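Local coordinates for protein maleate cis-trans isomerase (PDB 4FQ5) that probably catalyses the cis-trans isomerization of the double bond in maleate to give fumarate, at residues L77-D81 with Y101-I107. The protein carries 1 engineered substitution. Numbering follows the deposited sequence.
With MAE (maleic acid), chain C.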
loop_
_atom_site.group_PDB
_atom_site.type_symbol
_atom_site.label_atom_id
_atom_site.label_comp_id
_atom_site.label_asym_id
_atom_site.label_seq_id
_atom_site.Cartn_x
_atom_site.Cartn_y
_atom_site.Cartn_z
ATOM N N LEU A 77 -26.499 -11.097 -23.340
ATOM C CA LEU A 77 -25.512 -10.143 -23.859
ATOM C C LEU A 77 -26.168 -8.972 -24.607
ATOM O O LEU A 77 -25.831 -7.808 -24.368
ATOM C CB LEU A 77 -24.517 -10.858 -24.784
ATOM C CG LEU A 77 -23.121 -11.356 -24.347
ATOM C CD1 LEU A 77 -22.796 -11.177 -22.872
ATOM C CD2 LEU A 77 -22.884 -12.793 -24.786
ATOM N N ALA A 78 -27.095 -9.291 -25.511
ATOM C CA ALA A 78 -27.799 -8.276 -26.304
ATOM C C ALA A 78 -28.613 -7.336 -25.413
ATOM O O ALA A 78 -28.558 -6.116 -25.578
ATOM C CB ALA A 78 -28.685 -8.934 -27.361
ATOM N N ARG A 79 -29.345 -7.907 -24.460
ATOM C CA ARG A 79 -30.126 -7.123 -23.502
ATOM C C ARG A 79 -29.222 -6.223 -22.655
ATOM O O ARG A 79 -29.506 -5.038 -22.473
ATOM C CB ARG A 79 -30.930 -8.040 -22.584
ATOM C CG ARG A 79 -32.057 -7.330 -21.845
ATOM C CD ARG A 79 -32.099 -7.722 -20.378
ATOM N NE ARG A 79 -30.893 -7.283 -19.670
ATOM C CZ ARG A 79 -30.725 -6.081 -19.118
ATOM N NH1 ARG A 79 -29.586 -5.794 -18.505
ATOM N NH2 ARG A 79 -31.685 -5.163 -19.179
ATOM N N MET A 80 -28.134 -6.802 -22.151
ATOM C CA MET A 80 -27.171 -6.078 -21.325
ATOM C C MET A 80 -26.598 -4.857 -22.046
ATOM O O MET A 80 -26.540 -3.759 -21.473
ATOM C CB MET A 80 -26.038 -7.007 -20.885
ATOM C CG MET A 80 -25.100 -6.394 -19.858
ATOM S SD MET A 80 -23.572 -7.322 -19.626
ATOM C CE MET A 80 -22.866 -7.295 -21.267
ATOM N N ASP A 81 -26.181 -5.048 -23.297
ATOM C CA ASP A 81 -25.617 -3.952 -24.089
ATOM C C ASP A 81 -26.603 -2.797 -24.259
ATOM O O ASP A 81 -26.192 -1.648 -24.349
ATOM C CB ASP A 81 -25.133 -4.435 -25.455
ATOM C CG ASP A 81 -24.353 -3.372 -26.197
ATOM O OD1 ASP A 81 -23.259 -2.987 -25.720
ATOM O OD2 ASP A 81 -24.827 -2.913 -27.260
ATOM N N TYR A 101 -15.781 -0.028 -20.803
ATOM C CA TYR A 101 -16.856 -1.002 -20.972
ATOM C C TYR A 101 -16.197 -2.364 -20.824
ATOM O O TYR A 101 -15.390 -2.766 -21.666
ATOM C CB TYR A 101 -17.485 -0.830 -22.358
ATOM C CG TYR A 101 -18.680 -1.703 -22.692
ATOM C CD1 TYR A 101 -19.934 -1.135 -22.901
ATOM C CD2 TYR A 101 -18.551 -3.089 -22.851
ATOM C CE1 TYR A 101 -21.037 -1.917 -23.238
ATOM C CE2 TYR A 101 -19.648 -3.881 -23.175
ATOM C CZ TYR A 101 -20.889 -3.288 -23.377
ATOM O OH TYR A 101 -21.985 -4.055 -23.711
ATOM N N ALA A 102 -16.545 -3.068 -19.750
ATOM C CA ALA A 102 -15.816 -4.272 -19.331
ATOM C C ALA A 102 -16.019 -5.546 -20.173
ATOM O O ALA A 102 -15.073 -6.305 -20.371
ATOM C CB ALA A 102 -16.088 -4.563 -17.864
ATOM N N CYS A 103 -17.205 -5.806 -20.693
ATOM C CA CYS A 103 -17.456 -7.116 -21.294
ATOM C C CYS A 103 -17.096 -7.248 -22.782
ATOM O O CYS A 103 -17.768 -6.762 -23.667
ATOM C CB CYS A 103 -18.898 -7.529 -21.051
ATOM S SG CYS A 103 -19.363 -9.174 -21.585
ATOM N N LEU A 104 -16.019 -7.962 -23.009
ATOM C CA LEU A 104 -15.451 -8.221 -24.335
ATOM C C LEU A 104 -16.445 -8.892 -25.282
ATOM O O LEU A 104 -16.628 -8.443 -26.406
ATOM C CB LEU A 104 -14.198 -9.097 -24.177
ATOM C CG LEU A 104 -13.318 -9.794 -25.237
ATOM C CD1 LEU A 104 -14.056 -10.542 -26.345
ATOM C CD2 LEU A 104 -12.240 -8.893 -25.810
ATOM N N VAL A 105 -17.072 -9.971 -24.822
ATOM C CA VAL A 105 -17.931 -10.775 -25.685
ATOM C C VAL A 105 -19.244 -10.061 -26.059
ATOM O O VAL A 105 -19.801 -10.295 -27.131
ATOM C CB VAL A 105 -18.161 -12.195 -25.110
ATOM C CG1 VAL A 105 -19.154 -12.184 -23.950
ATOM C CG2 VAL A 105 -18.598 -13.149 -26.209
ATOM N N ALA A 106 -19.716 -9.186 -25.177
ATOM C CA ALA A 106 -20.936 -8.420 -25.421
ATOM C C ALA A 106 -20.746 -7.496 -26.619
ATOM O O ALA A 106 -21.640 -7.357 -27.459
ATOM C CB ALA A 106 -21.305 -7.617 -24.187
ATOM N N ILE A 107 -19.577 -6.874 -26.697
ATOM C CA ILE A 107 -19.234 -6.034 -27.834
ATOM C C ILE A 107 -19.075 -6.870 -29.110
ATOM O O ILE A 107 -19.715 -6.589 -30.124
ATOM C CB ILE A 107 -17.964 -5.197 -27.559
ATOM C CG1 ILE A 107 -18.226 -4.118 -26.493
ATOM C CG2 ILE A 107 -17.413 -4.600 -28.848
ATOM C CD1 ILE A 107 -19.401 -3.195 -26.770
HETATM C C1 MAE C . -17.777 -10.995 -18.254
HETATM O O1 MAE C . -18.203 -10.818 -17.102
HETATM O O2 MAE C . -16.767 -11.664 -18.519
HETATM C C2 MAE C . -18.537 -10.397 -19.362
HETATM C C3 MAE C . -18.075 -10.233 -20.588
HETATM C C4 MAE C . -16.713 -10.598 -21.040
HETATM O O3 MAE C . -16.598 -11.513 -21.848
HETATM O O4 MAE C . -15.716 -9.977 -20.653
#
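Met80 and Leu77, on one face of helix 74-81, pack against Cys103, the predicted nucleophile, and the first turn of helix 104-108, just after strand 98-101. The tight spot is at Ala106: the Met80 thioether chain runs extended and then bends at its last torsion (chi3 59°), which sets CE 3.3 Å from Ala106 CB, closer than carbons usually sit. The same methyl lies 4.0 Å from Cys103 CB, so it backs the cysteine that is bonded through SG to C3 of the maleate-derived group. Leu77 CD1 lies 4.2 Å from that Cys103 SG. Leu77 crosses Val105 at about a right angle; its CD2 comes 3.9 Å from Val105 CG1, while its CG rests over Ala106 CA. Val105 CG1 is in turn 3.4 Å from ligand O3, putting Leu77 in the second shell of the pocket. With an alanine in place of this leucine, the space beside Val105 CG1 and Ala106 would probably be left unfilled, and Val105 would be freer to shift against the ligand carboxylate. At the other end Asp81 OD1 takes a weak hydrogen bond from Tyr101 OH at 2.6 Å, carboxylate and ring planes 59° apart, and OD2 is held by Tyr114, so both oxygens of this buried carboxylate have a phenol partner. Ile107 CD1 covers one face of the Tyr101 ring toward its rim. By contrast, the far side of the helix is solvent-facing and adds nothing to this packing: Ala78 is partly exposed and exposed Arg79 makes a salt bridge with Asp83. Cys103 is the N-cap of helix 104-108, and the Leu104 and Val105 amides give weak hydrogen bonds to O4 and O3. The carboxylate therefore sits at a helix N-terminus, whose dipole would probably help stabilise its negative charge, while Leu77 and Met80 flank the cysteine side chain.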